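Side-chain contacts in Afp2 (Serratia entomophila, PDB 6RBN), which probably forms the extended, contractile sheath around the inner tube of the anti-feeding prophage, an injection system related to phage tails: residues P30-D35 and S72-H77; V57-P60 and A66-T69; E135-T140 and V158-G163; D211-Y216 and V234-R239. All coordinates share one frame; numbering follows the deposited sequence.

Contact 1: residues P30-D35 and S72-H77; sequences PLFAYD and SLWFMH
Where strand 30-34 of the mixed beta sheet meets helix 66-75, Pro-30 and Phe-32 share one face of the Trp-74 indole. Pro-30 lies over the six-membered ring, its CG 3.7 Å from that ring's centroid and 19° off the normal, a CH-pi contact; a proline suits the place because its compact, rigid ring presents CG and CD to the flat indole. Phe-32 meets the indole nearer its attachment to CB, its CZ 4.0 Å from Trp-74 CD2, where the two rings join. It turns an edge to the indole in an offset edge-to-face pair, its centroid 5.5 Å from that of the five-membered ring and the planes at 73°. Trp-74 presents this broad face because its CG stands anti to the backbone N (chi1 172°), sending the indole from the helix to the strand. Tryptophan is long enough to bridge CA atoms of Pro-30 and Trp-74 that are 9.7 Å apart. Just beyond, His-77 ND1 donates to Leu-73 O, four residues back, at 2.8 Å. Trp-74 also touches Thr-182 of helix 173-187, whereas Leu-31 packs on helix 90-97. Such apolar layers between a largely parallel sheet and its helices are typical of an alpha/beta fold.

Contact 2: residues V57-P60 and A66-T69; sequences VEYP and AFYT
Tyr-59 and Phe-67 meet as an offset edge-to-face pair, with Phe-67 supplying the edge and Tyr-59 the face. Their centroids are 5.3 Å apart and the planes stand at 61°. The touching atom is Phe-67 CE2, which sits 3.5 Å above the Tyr-59 plane and toward its rim, 3.6 Å from Tyr-59 CE1. Two different torsions bring the rings together. Phe-67 CG lies between its own backbone N and carbonyl carbon (chi1 71°), which swings the ring off the helix toward Tyr-59; Tyr-59 CG is instead beside its backbone N (chi1 -65°). Tyr-68 takes a third rotamer, with CG trans to N, and reaches Tyr-59 more loosely: the edge atom Tyr-68 CE1 lies 4.4 Å from Tyr-59 CB. Tyrosine suits position 59 because its ring is buried among apolar groups while the OH hydrogen-bonds with Gln-47. Phenylalanine fits position 67, where an entirely apolar edge meets that ring. Tyr-59 is the first residue to leave helical geometry after helix 52-58, and Phe-55 of that helix meets the rings of both tyrosines. The cluster thus joins helix 52-58 to helix 66-75, against Phe-49 of strand 46-49 and Leu-84 of strand 82-86.

Contact 3: residues E135-T140 and V158-G163; sequences EKIAGT and VFYPWG
The backbones of Ile-137 and Tyr-160 belong to two irregular segments that run past each other in opposite senses, Glu-135 facing Trp-162 and Ile-137 facing Tyr-160, with 9.5 Å between the CA atoms of the last two. No backbone hydrogen bond spans that gap; the Tyr-160 side chain does. Its CG is trans to the backbone N (chi1 161°), and the ring reaches across until its OH accepts a hydrogen bond from Ile-137 N at 3.2 Å, with a fairly straight N-H...O angle of 159°. Glu-135 O lies near the ring plane, 3.3 Å from Tyr-160 OH, so the phenol is set among backbone polar groups. Segment 135-140 follows strand 127-129 and segment 158-163 follows strand 156-157. These are adjacent parallel strands of the mixed sheet, so the contact joins two loops leaving the sheet at the same end, as is usual in alpha/beta folds. Ile-137 uses its side chain as well. CG1 lies beside the backbone N and the chain continues extended, carrying CD1 over one face of the tyrosine, 3.8 Å from the ring centroid and 20° off the normal, a CH-pi contact. A branched isoleucine serves here because CD1 and CG1 pack on the ring while CG2 is left for helix 210-216. Lys-136 points its CB away from Tyr-160 and makes a cation-pi contact with Phe-206, a residue that Tyr-160 also touches.

Contact 4: residues D211-Y216 and V234-R239; sequences DFQGKY and VVWGAR
Gln-213 reaches Trp-236 because its chain is fully stretched: CG is anti to the backbone N (chi1 -174°) and the chain runs on extended beyond it, which carries the amide straight out from helix 210-216. Trp-236 likewise sets CG opposite its N, and the indole then stands beside the incoming amide. The two side chains cross at about a right angle, with amide and ring planes 73° apart, and the amide meets the indole at its edge, where Gln-213 CD is 3.6 Å from Trp-236 CD1. The polar link goes to the backbone instead: Gln-213 NE2 donates to Trp-236 O at 2.7 Å, but the bond is bent (124° at the hydrogen) and weak. Glutamine suits this buried position because it is long enough to span the gap and ends in an N-H donor. Gly-237 CA lies 9.2 Å from Gln-213 CA, and this glycine has backbone angles at which a CB would press on the preceding carbonyl O. Pro-8 and Gly-9 of a neighbouring subunit pack on Gln-213 and Trp-236 respectively. Within the chain, Arg-226 of strand 225-226 touches Gln-213 and makes a cation-pi contact with Trp-236, so helix 210-216 packs beside the two-stranded antiparallel sheet of 225-226 and 234-235.

How the contacts relate
The contacts form two pairs. Contacts 1 and 2 share helix 66-75, with centres about 9 Å apart, and touch through Tyr-34 and Phe-67; contact 2 falls within the sequence spanned by contact 1. Contacts 3 and 4 follow later in the chain, with centres about 11 Å apart. They meet where Ile-137 packs on Phe-212 and Tyr-216, within the subtilisin-like family region. The first pair packs helix 66-75 against strand 30-34 of the mixed sheet and against helix 52-58. Contact 3 joins two loops that follow strands of that sheet, and contact 4 joins helix 210-216 to the segment beginning with strand 234-235 of a separate sheet. Only contact 4 meets another subunit, consistent with sheath assembly.

Contact 1: residues P30-D35 and S72-H77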
loop_
_atom_site.group_PDB
_atom_site.type_symbol
_atom_site.label_atom_id
_atom_site.label_comp_id
_atom_site.label_asym_id
_atom_site.label_seq_id
_atom_site.Cartn_x
_atom_site.Cartn_y
_atom_site.Cartn_z
ATOM N N PRO C 30 -84.515 7.686 -26.613
ATOM C CA PRO C 30 -85.415 8.736 -27.084
ATOM C C PRO C 30 -86.281 9.326 -25.980
ATOM O O PRO C 30 -86.450 8.759 -24.901
ATOM C CB PRO C 30 -86.292 7.992 -28.095
ATOM C CG PRO C 30 -86.392 6.653 -27.511
ATOM C CD PRO C 30 -85.081 6.353 -26.852
ATOM N N LEU C 31 -86.841 10.489 -26.292
ATOM C CA LEU C 31 -87.870 11.133 -25.487
ATOM C C LEU C 31 -89.123 11.199 -26.347
ATOM O O LEU C 31 -89.126 11.854 -27.395
ATOM C CB LEU C 31 -87.424 12.525 -25.034
ATOM C CG LEU C 31 -88.279 13.370 -24.086
ATOM C CD1 LEU C 31 -87.394 14.216 -23.221
ATOM C CD2 LEU C 31 -89.201 14.291 -24.851
ATOM N N PHE C 32 -90.184 10.528 -25.914
ATOM C CA PHE C 32 -91.460 10.561 -26.617
ATOM C C PHE C 32 -92.337 11.632 -25.986
ATOM O O PHE C 32 -92.804 11.473 -24.856
ATOM C CB PHE C 32 -92.138 9.198 -26.573
ATOM C CG PHE C 32 -91.458 8.162 -27.406
ATOM C CD1 PHE C 32 -91.715 8.069 -28.760
ATOM C CD2 PHE C 32 -90.551 7.289 -26.841
ATOM C CE1 PHE C 32 -91.090 7.114 -29.529
ATOM C CE2 PHE C 32 -89.927 6.331 -27.606
ATOM C CZ PHE C 32 -90.193 6.247 -28.951
ATOM N N ALA C 33 -92.560 12.719 -26.714
ATOM C CA ALA C 33 -93.374 13.818 -26.221
ATOM C C ALA C 33 -94.845 13.543 -26.498
ATOM O O ALA C 33 -95.213 13.190 -27.622
ATOM C CB ALA C 33 -92.951 15.134 -26.873
ATOM N N TYR C 34 -95.677 13.696 -25.475
ATOM C CA TYR C 34 -97.120 13.612 -25.635
ATOM C C TYR C 34 -97.761 14.953 -25.306
ATOM O O TYR C 34 -97.145 15.830 -24.696
ATOM C CB TYR C 34 -97.719 12.495 -24.770
ATOM C CG TYR C 34 -97.582 12.659 -23.272
ATOM C CD1 TYR C 34 -96.461 12.194 -22.604
ATOM C CD2 TYR C 34 -98.603 13.229 -22.520
ATOM C CE1 TYR C 34 -96.341 12.325 -21.235
ATOM C CE2 TYR C 34 -98.492 13.363 -21.153
ATOM C CZ TYR C 34 -97.362 12.909 -20.516
ATOM O OH TYR C 34 -97.248 13.042 -19.152
ATOM N N ASP C 35 -99.014 15.098 -25.719
ATOM C CA ASP C 35 -99.717 16.365 -25.599
ATOM C C ASP C 35 -100.162 16.595 -24.159
ATOM O O ASP C 35 -100.508 15.660 -23.435
ATOM C CB ASP C 35 -100.926 16.385 -26.535
ATOM C CG ASP C 35 -101.490 17.782 -26.750
ATOM O OD1 ASP C 35 -100.949 18.757 -26.192
ATOM O OD2 ASP C 35 -102.487 17.907 -27.488
ATOM N N SER C 72 -95.441 1.220 -28.697
ATOM C CA SER C 72 -95.637 -0.161 -29.120
ATOM C C SER C 72 -94.849 -0.477 -30.383
ATOM O O SER C 72 -94.417 -1.615 -30.572
ATOM C CB SER C 72 -97.122 -0.439 -29.340
ATOM O OG SER C 72 -97.615 0.316 -30.427
ATOM N N LEU C 73 -94.641 0.520 -31.241
ATOM C CA LEU C 73 -93.785 0.368 -32.407
ATOM C C LEU C 73 -92.315 0.520 -32.044
ATOM O O LEU C 73 -91.452 0.032 -32.779
ATOM C CB LEU C 73 -94.219 1.389 -33.467
ATOM C CG LEU C 73 -93.899 1.326 -34.963
ATOM C CD1 LEU C 73 -92.539 1.869 -35.307
ATOM C CD2 LEU C 73 -94.050 -0.098 -35.460
ATOM N N TRP C 74 -92.017 1.166 -30.914
ATOM C CA TRP C 74 -90.645 1.266 -30.427
ATOM C C TRP C 74 -90.142 -0.064 -29.890
ATOM O O TRP C 74 -89.067 -0.535 -30.277
ATOM C CB TRP C 74 -90.550 2.335 -29.337
ATOM C CG TRP C 74 -89.216 2.375 -28.655
ATOM C CD1 TRP C 74 -88.908 1.863 -27.431
ATOM C CD2 TRP C 74 -88.011 2.955 -29.158
ATOM N NE1 TRP C 74 -87.588 2.083 -27.142
ATOM C CE2 TRP C 74 -87.015 2.754 -28.186
ATOM C CE3 TRP C 74 -87.678 3.624 -30.335
ATOM C CZ2 TRP C 74 -85.711 3.193 -28.358
ATOM C CZ3 TRP C 74 -86.392 4.070 -30.496
ATOM C CH2 TRP C 74 -85.421 3.851 -29.518
ATOM N N PHE C 75 -90.897 -0.679 -28.977
ATOM C CA PHE C 75 -90.399 -1.850 -28.271
ATOM C C PHE C 75 -90.424 -3.119 -29.106
ATOM O O PHE C 75 -89.765 -4.094 -28.735
ATOM C CB PHE C 75 -91.189 -2.086 -26.985
ATOM C CG PHE C 75 -90.915 -1.079 -25.912
ATOM C CD1 PHE C 75 -89.707 -1.087 -25.239
ATOM C CD2 PHE C 75 -91.877 -0.164 -25.536
ATOM C CE1 PHE C 75 -89.452 -0.172 -24.247
ATOM C CE2 PHE C 75 -91.627 0.751 -24.542
ATOM C CZ PHE C 75 -90.416 0.742 -23.893
ATOM N N MET C 76 -91.153 -3.140 -30.216
ATOM C CA MET C 76 -91.188 -4.329 -31.054
ATOM C C MET C 76 -90.050 -4.375 -32.062
ATOM O O MET C 76 -90.022 -5.280 -32.899
ATOM C CB MET C 76 -92.531 -4.437 -31.778
ATOM C CG MET C 76 -92.793 -3.371 -32.804
ATOM S SD MET C 76 -94.399 -3.589 -33.589
ATOM C CE MET C 76 -94.083 -5.039 -34.591
ATOM N N HIS C 77 -89.116 -3.431 -32.004
ATOM C CA HIS C 77 -87.916 -3.434 -32.828
ATOM C C HIS C 77 -86.677 -3.360 -31.952
ATOM O O HIS C 77 -85.730 -2.630 -32.242
ATOM C CB HIS C 77 -87.939 -2.284 -33.826
ATOM C CG HIS C 77 -89.065 -2.373 -34.801
ATOM N ND1 HIS C 77 -90.298 -1.809 -34.561
ATOM C CD2 HIS C 77 -89.156 -2.984 -36.003
ATOM C CE1 HIS C 77 -91.098 -2.061 -35.581
ATOM N NE2 HIS C 77 -90.429 -2.774 -36.467
#

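Contact 2: residues V57-P60 and A66-T69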
loop_
_atom_site.group_PDB
_atom_site.type_symbol
_atom_site.label_atom_id
_atom_site.label_comp_id
_atom_site.label_asym_id
_atom_site.label_seq_id
_atom_site.Cartn_x
_atom_site.Cartn_y
_atom_site.Cartn_z
ATOM N N VAL C 57 -97.418 -2.544 -17.548
ATOM C CA VAL C 57 -97.902 -2.436 -16.176
ATOM C C VAL C 57 -98.628 -1.112 -15.981
ATOM O O VAL C 57 -99.715 -1.061 -15.395
ATOM C CB VAL C 57 -96.737 -2.611 -15.185
ATOM C CG1 VAL C 57 -97.181 -2.321 -13.765
ATOM C CG2 VAL C 57 -96.197 -4.021 -15.266
ATOM N N GLU C 58 -98.061 -0.025 -16.503
ATOM C CA GLU C 58 -98.672 1.287 -16.348
ATOM C C GLU C 58 -99.777 1.546 -17.360
ATOM O O GLU C 58 -100.617 2.420 -17.126
ATOM C CB GLU C 58 -97.605 2.376 -16.461
ATOM C CG GLU C 58 -96.558 2.330 -15.362
ATOM C CD GLU C 58 -97.122 2.658 -13.993
ATOM O OE1 GLU C 58 -98.055 3.486 -13.909
ATOM O OE2 GLU C 58 -96.635 2.082 -12.997
ATOM N N TYR C 59 -99.794 0.818 -18.474
ATOM C CA TYR C 59 -100.837 0.943 -19.490
ATOM C C TYR C 59 -101.290 -0.461 -19.861
ATOM O O TYR C 59 -100.842 -1.023 -20.868
ATOM C CB TYR C 59 -100.330 1.711 -20.705
ATOM C CG TYR C 59 -99.978 3.146 -20.401
ATOM C CD1 TYR C 59 -100.954 4.130 -20.369
ATOM C CD2 TYR C 59 -98.668 3.514 -20.126
ATOM C CE1 TYR C 59 -100.633 5.442 -20.086
ATOM C CE2 TYR C 59 -98.338 4.821 -19.841
ATOM C CZ TYR C 59 -99.324 5.780 -19.825
ATOM O OH TYR C 59 -98.999 7.084 -19.537
ATOM N N PRO C 60 -102.187 -1.060 -19.070
ATOM C CA PRO C 60 -102.504 -2.481 -19.247
ATOM C C PRO C 60 -103.440 -2.789 -20.402
ATOM O O PRO C 60 -103.626 -3.968 -20.719
ATOM C CB PRO C 60 -103.157 -2.847 -17.909
ATOM C CG PRO C 60 -103.783 -1.586 -17.457
ATOM C CD PRO C 60 -102.878 -0.481 -17.906
ATOM N N ALA C 66 -101.696 8.607 -29.686
ATOM C CA ALA C 66 -100.440 8.686 -30.423
ATOM C C ALA C 66 -99.221 8.317 -29.590
ATOM O O ALA C 66 -98.189 7.958 -30.165
ATOM C CB ALA C 66 -100.261 10.091 -30.994
ATOM N N PHE C 67 -99.300 8.395 -28.261
ATOM C CA PHE C 67 -98.152 7.985 -27.462
ATOM C C PHE C 67 -98.075 6.472 -27.338
ATOM O O PHE C 67 -96.979 5.923 -27.191
ATOM C CB PHE C 67 -98.194 8.636 -26.071
ATOM C CG PHE C 67 -99.265 8.093 -25.159
ATOM C CD1 PHE C 67 -100.559 8.579 -25.222
ATOM C CD2 PHE C 67 -98.962 7.135 -24.199
ATOM C CE1 PHE C 67 -101.537 8.088 -24.382
ATOM C CE2 PHE C 67 -99.935 6.640 -23.362
ATOM C CZ PHE C 67 -101.224 7.119 -23.451
ATOM N N TYR C 68 -99.217 5.785 -27.389
ATOM C CA TYR C 68 -99.218 4.338 -27.225
ATOM C C TYR C 68 -98.710 3.639 -28.476
ATOM O O TYR C 68 -97.944 2.676 -28.383
ATOM C CB TYR C 68 -100.623 3.843 -26.882
ATOM C CG TYR C 68 -100.680 2.369 -26.553
ATOM C CD1 TYR C 68 -100.314 1.911 -25.297
ATOM C CD2 TYR C 68 -101.080 1.435 -27.499
ATOM C CE1 TYR C 68 -100.359 0.571 -24.987
ATOM C CE2 TYR C 68 -101.120 0.093 -27.200
ATOM C CZ TYR C 68 -100.759 -0.334 -25.941
ATOM O OH TYR C 68 -100.801 -1.672 -25.634
ATOM N N THR C 69 -99.134 4.104 -29.651
ATOM C CA THR C 69 -98.693 3.489 -30.895
ATOM C C THR C 69 -97.246 3.823 -31.215
ATOM O O THR C 69 -96.613 3.095 -31.983
ATOM C CB THR C 69 -99.590 3.928 -32.045
ATOM O OG1 THR C 69 -99.485 5.343 -32.215
ATOM C CG2 THR C 69 -101.023 3.583 -31.740
#

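Contact 3: residues E135-T140 and V158-G163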
loop_
_atom_site.group_PDB
_atom_site.type_symbol
_atom_site.label_atom_id
_atom_site.label_comp_id
_atom_site.label_asym_id
_atom_site.label_seq_id
_atom_site.Cartn_x
_atom_site.Cartn_y
_atom_site.Cartn_z
ATOM N N GLU C 135 -103.048 15.278 -42.798
ATOM C CA GLU C 135 -103.808 15.335 -44.035
ATOM C C GLU C 135 -102.881 15.080 -45.220
ATOM O O GLU C 135 -101.660 15.166 -45.113
ATOM C CB GLU C 135 -104.497 16.693 -44.180
ATOM C CG GLU C 135 -105.560 16.993 -43.130
ATOM C CD GLU C 135 -104.987 17.606 -41.865
ATOM O OE1 GLU C 135 -103.766 17.870 -41.829
ATOM O OE2 GLU C 135 -105.755 17.817 -40.902
ATOM N N LYS C 136 -103.476 14.767 -46.365
ATOM C CA LYS C 136 -102.683 14.502 -47.554
ATOM C C LYS C 136 -102.223 15.806 -48.183
ATOM O O LYS C 136 -103.016 16.730 -48.372
ATOM C CB LYS C 136 -103.470 13.678 -48.572
ATOM C CG LYS C 136 -102.642 13.288 -49.788
ATOM C CD LYS C 136 -103.440 12.510 -50.814
ATOM C CE LYS C 136 -103.649 11.079 -50.374
ATOM N NZ LYS C 136 -104.308 10.273 -51.436
ATOM N N ILE C 137 -100.932 15.877 -48.495
ATOM C CA ILE C 137 -100.410 16.989 -49.275
ATOM C C ILE C 137 -100.857 16.815 -50.720
ATOM O O ILE C 137 -100.759 15.720 -51.287
ATOM C CB ILE C 137 -98.883 17.053 -49.141
ATOM C CG1 ILE C 137 -98.491 17.278 -47.684
ATOM C CG2 ILE C 137 -98.323 18.164 -49.964
ATOM C CD1 ILE C 137 -97.012 17.154 -47.430
ATOM N N ALA C 138 -101.361 17.898 -51.319
ATOM C CA ALA C 138 -102.076 17.804 -52.589
ATOM C C ALA C 138 -101.142 17.547 -53.766
ATOM O O ALA C 138 -101.374 16.631 -54.563
ATOM C CB ALA C 138 -102.884 19.081 -52.823
ATOM N N GLY C 139 -100.087 18.342 -53.898
ATOM C CA GLY C 139 -99.219 18.314 -55.062
ATOM C C GLY C 139 -99.082 19.653 -55.752
ATOM O O GLY C 139 -98.091 19.879 -56.458
ATOM N N THR C 140 -100.055 20.542 -55.578
ATOM C CA THR C 140 -99.940 21.956 -55.926
ATOM C C THR C 140 -99.639 22.784 -54.687
ATOM O O THR C 140 -100.129 23.906 -54.528
ATOM C CB THR C 140 -101.215 22.442 -56.605
ATOM O OG1 THR C 140 -102.322 22.288 -55.709
ATOM C CG2 THR C 140 -101.480 21.639 -57.864
ATOM N N VAL C 158 -88.160 15.635 -40.594
ATOM C CA VAL C 158 -89.607 15.795 -40.533
ATOM C C VAL C 158 -90.356 14.479 -40.720
ATOM O O VAL C 158 -91.273 14.202 -39.949
ATOM C CB VAL C 158 -90.066 16.862 -41.547
ATOM C CG1 VAL C 158 -91.565 17.043 -41.489
ATOM C CG2 VAL C 158 -89.392 18.158 -41.225
ATOM N N PHE C 159 -90.002 13.665 -41.729
ATOM C CA PHE C 159 -90.580 12.328 -41.949
ATOM C C PHE C 159 -92.094 12.340 -42.148
ATOM O O PHE C 159 -92.823 12.061 -41.202
ATOM C CB PHE C 159 -90.203 11.367 -40.817
ATOM C CG PHE C 159 -88.740 11.107 -40.724
ATOM C CD1 PHE C 159 -88.124 10.230 -41.596
ATOM C CD2 PHE C 159 -87.974 11.748 -39.768
ATOM C CE1 PHE C 159 -86.774 9.994 -41.513
ATOM C CE2 PHE C 159 -86.628 11.512 -39.678
ATOM C CZ PHE C 159 -86.024 10.636 -40.553
ATOM N N TYR C 160 -92.569 12.759 -43.336
ATOM C CA TYR C 160 -93.992 13.066 -43.527
ATOM C C TYR C 160 -94.976 11.912 -43.303
ATOM O O TYR C 160 -95.804 12.036 -42.383
ATOM C CB TYR C 160 -94.192 13.727 -44.897
ATOM C CG TYR C 160 -95.611 13.682 -45.420
ATOM C CD1 TYR C 160 -96.622 14.423 -44.835
ATOM C CD2 TYR C 160 -95.926 12.912 -46.529
ATOM C CE1 TYR C 160 -97.911 14.373 -45.320
ATOM C CE2 TYR C 160 -97.207 12.864 -47.026
ATOM C CZ TYR C 160 -98.192 13.596 -46.419
ATOM O OH TYR C 160 -99.470 13.548 -46.915
ATOM N N PRO C 161 -94.989 10.814 -44.082
ATOM C CA PRO C 161 -96.219 10.004 -44.159
ATOM C C PRO C 161 -96.548 9.197 -42.911
ATOM O O PRO C 161 -95.745 8.406 -42.413
ATOM C CB PRO C 161 -95.930 9.044 -45.324
ATOM C CG PRO C 161 -94.738 9.579 -46.003
ATOM C CD PRO C 161 -93.941 10.204 -44.913
ATOM N N TRP C 162 -97.766 9.401 -42.419
ATOM C CA TRP C 162 -98.232 8.771 -41.193
ATOM C C TRP C 162 -98.463 7.279 -41.387
ATOM O O TRP C 162 -98.637 6.792 -42.505
ATOM C CB TRP C 162 -99.519 9.451 -40.731
ATOM C CG TRP C 162 -99.288 10.774 -40.082
ATOM C CD1 TRP C 162 -98.975 11.943 -40.701
ATOM C CD2 TRP C 162 -99.475 11.092 -38.699
ATOM N NE1 TRP C 162 -98.875 12.955 -39.782
ATOM C CE2 TRP C 162 -99.191 12.461 -38.545
ATOM C CE3 TRP C 162 -99.825 10.346 -37.573
ATOM C CZ2 TRP C 162 -99.247 13.099 -37.315
ATOM C CZ3 TRP C 162 -99.883 10.984 -36.351
ATOM C CH2 TRP C 162 -99.595 12.344 -36.229
ATOM N N GLY C 163 -98.461 6.548 -40.272
ATOM C CA GLY C 163 -98.637 5.115 -40.326
ATOM C C GLY C 163 -100.064 4.678 -40.049
ATOM O O GLY C 163 -100.887 5.427 -39.532
#

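Contact 4: residues D211-Y216 and V234-R239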
loop_
_atom_site.group_PDB
_atom_site.type_symbol
_atom_site.label_atom_id
_atom_site.label_comp_id
_atom_site.label_asym_id
_atom_site.label_seq_id
_atom_site.Cartn_x
_atom_site.Cartn_y
_atom_site.Cartn_z
ATOM N N ASP C 211 -91.997 11.557 -58.156
ATOM C CA ASP C 211 -92.115 12.941 -58.594
ATOM C C ASP C 211 -92.674 13.847 -57.506
ATOM O O ASP C 211 -92.506 15.067 -57.588
ATOM C CB ASP C 211 -92.986 13.017 -59.845
ATOM C CG ASP C 211 -92.326 12.380 -61.051
ATOM O OD1 ASP C 211 -91.079 12.365 -61.107
ATOM O OD2 ASP C 211 -93.051 11.895 -61.944
ATOM N N PHE C 212 -93.330 13.279 -56.496
ATOM C CA PHE C 212 -93.768 14.069 -55.352
ATOM C C PHE C 212 -92.608 14.382 -54.418
ATOM O O PHE C 212 -92.494 15.507 -53.922
ATOM C CB PHE C 212 -94.870 13.331 -54.599
ATOM C CG PHE C 212 -95.383 14.070 -53.401
ATOM C CD1 PHE C 212 -96.215 15.161 -53.551
ATOM C CD2 PHE C 212 -95.035 13.669 -52.122
ATOM C CE1 PHE C 212 -96.684 15.839 -52.449
ATOM C CE2 PHE C 212 -95.499 14.341 -51.020
ATOM C CZ PHE C 212 -96.325 15.425 -51.183
ATOM N N GLN C 213 -91.744 13.399 -54.163
ATOM C CA GLN C 213 -90.613 13.592 -53.264
ATOM C C GLN C 213 -89.546 14.497 -53.869
ATOM O O GLN C 213 -88.809 15.151 -53.124
ATOM C CB GLN C 213 -90.030 12.225 -52.891
ATOM C CG GLN C 213 -88.932 12.237 -51.841
ATOM C CD GLN C 213 -88.530 10.854 -51.413
ATOM O OE1 GLN C 213 -89.053 9.864 -51.915
ATOM N NE2 GLN C 213 -87.596 10.773 -50.478
ATOM N N GLY C 214 -89.479 14.586 -55.200
ATOM C CA GLY C 214 -88.484 15.412 -55.857
ATOM C C GLY C 214 -88.631 16.898 -55.607
ATOM O O GLY C 214 -87.645 17.634 -55.722
ATOM N N LYS C 215 -89.834 17.357 -55.263
ATOM C CA LYS C 215 -90.009 18.755 -54.894
ATOM C C LYS C 215 -89.539 19.028 -53.474
ATOM O O LYS C 215 -89.157 20.160 -53.161
ATOM C CB LYS C 215 -91.477 19.162 -55.026
ATOM C CG LYS C 215 -92.008 19.160 -56.445
ATOM C CD LYS C 215 -93.425 19.720 -56.504
ATOM C CE LYS C 215 -94.478 18.619 -56.485
ATOM N NZ LYS C 215 -94.666 18.026 -55.135
ATOM N N TYR C 216 -89.552 18.015 -52.612
ATOM C CA TYR C 216 -89.280 18.203 -51.198
ATOM C C TYR C 216 -87.893 17.759 -50.776
ATOM O O TYR C 216 -87.544 17.934 -49.609
ATOM C CB TYR C 216 -90.309 17.451 -50.354
ATOM C CG TYR C 216 -91.691 18.018 -50.473
ATOM C CD1 TYR C 216 -92.059 19.143 -49.754
ATOM C CD2 TYR C 216 -92.621 17.444 -51.321
ATOM C CE1 TYR C 216 -93.326 19.658 -49.849
ATOM C CE2 TYR C 216 -93.886 17.964 -51.438
ATOM C CZ TYR C 216 -94.229 19.072 -50.703
ATOM O OH TYR C 216 -95.489 19.594 -50.815
ATOM N N VAL C 234 -89.698 1.008 -45.843
ATOM C CA VAL C 234 -88.528 1.673 -45.279
ATOM C C VAL C 234 -88.783 3.172 -45.237
ATOM O O VAL C 234 -89.743 3.659 -45.837
ATOM C CB VAL C 234 -87.274 1.359 -46.108
ATOM C CG1 VAL C 234 -87.023 -0.127 -46.141
ATOM C CG2 VAL C 234 -87.431 1.894 -47.514
ATOM N N VAL C 235 -87.955 3.923 -44.520
ATOM C CA VAL C 235 -87.978 5.371 -44.690
ATOM C C VAL C 235 -87.054 5.724 -45.850
ATOM O O VAL C 235 -86.071 5.032 -46.121
ATOM C CB VAL C 235 -87.600 6.118 -43.393
ATOM C CG1 VAL C 235 -88.551 5.746 -42.272
ATOM C CG2 VAL C 235 -86.193 5.837 -42.976
ATOM N N TRP C 236 -87.392 6.770 -46.590
ATOM C CA TRP C 236 -86.722 7.032 -47.862
ATOM C C TRP C 236 -86.280 8.490 -47.876
ATOM O O TRP C 236 -87.063 9.385 -48.204
ATOM C CB TRP C 236 -87.646 6.704 -49.027
ATOM C CG TRP C 236 -86.967 6.630 -50.347
ATOM C CD1 TRP C 236 -87.020 7.544 -51.350
ATOM C CD2 TRP C 236 -86.132 5.570 -50.814
ATOM N NE1 TRP C 236 -86.270 7.121 -52.416
ATOM C CE2 TRP C 236 -85.711 5.911 -52.110
ATOM C CE3 TRP C 236 -85.695 4.364 -50.259
ATOM C CZ2 TRP C 236 -84.878 5.090 -52.860
ATOM C CZ3 TRP C 236 -84.869 3.556 -51.004
ATOM C CH2 TRP C 236 -84.469 3.920 -52.292
ATOM N N GLY C 237 -85.024 8.719 -47.520
ATOM C CA GLY C 237 -84.484 10.061 -47.396
ATOM C C GLY C 237 -83.700 10.133 -46.103
ATOM O O GLY C 237 -84.056 9.522 -45.095
ATOM N N ALA C 238 -82.604 10.893 -46.133
ATOM C CA ALA C 238 -81.743 10.968 -44.960
ATOM C C ALA C 238 -81.220 12.374 -44.697
ATOM O O ALA C 238 -80.131 12.513 -44.137
ATOM C CB ALA C 238 -80.560 10.008 -45.098
ATOM N N ARG C 239 -81.958 13.412 -45.068
ATOM C CA ARG C 239 -81.502 14.789 -44.951
ATOM C C ARG C 239 -82.098 15.473 -43.723
ATOM O O ARG C 239 -83.116 15.051 -43.174
ATOM C CB ARG C 239 -81.860 15.559 -46.219
ATOM C CG ARG C 239 -81.000 15.245 -47.417
ATOM C CD ARG C 239 -81.634 15.813 -48.661
ATOM N NE ARG C 239 -80.856 15.552 -49.866
ATOM C CZ ARG C 239 -80.144 16.465 -50.509
ATOM N NH1 ARG C 239 -80.164 17.725 -50.103
ATOM N NH2 ARG C 239 -79.460 16.133 -51.592
#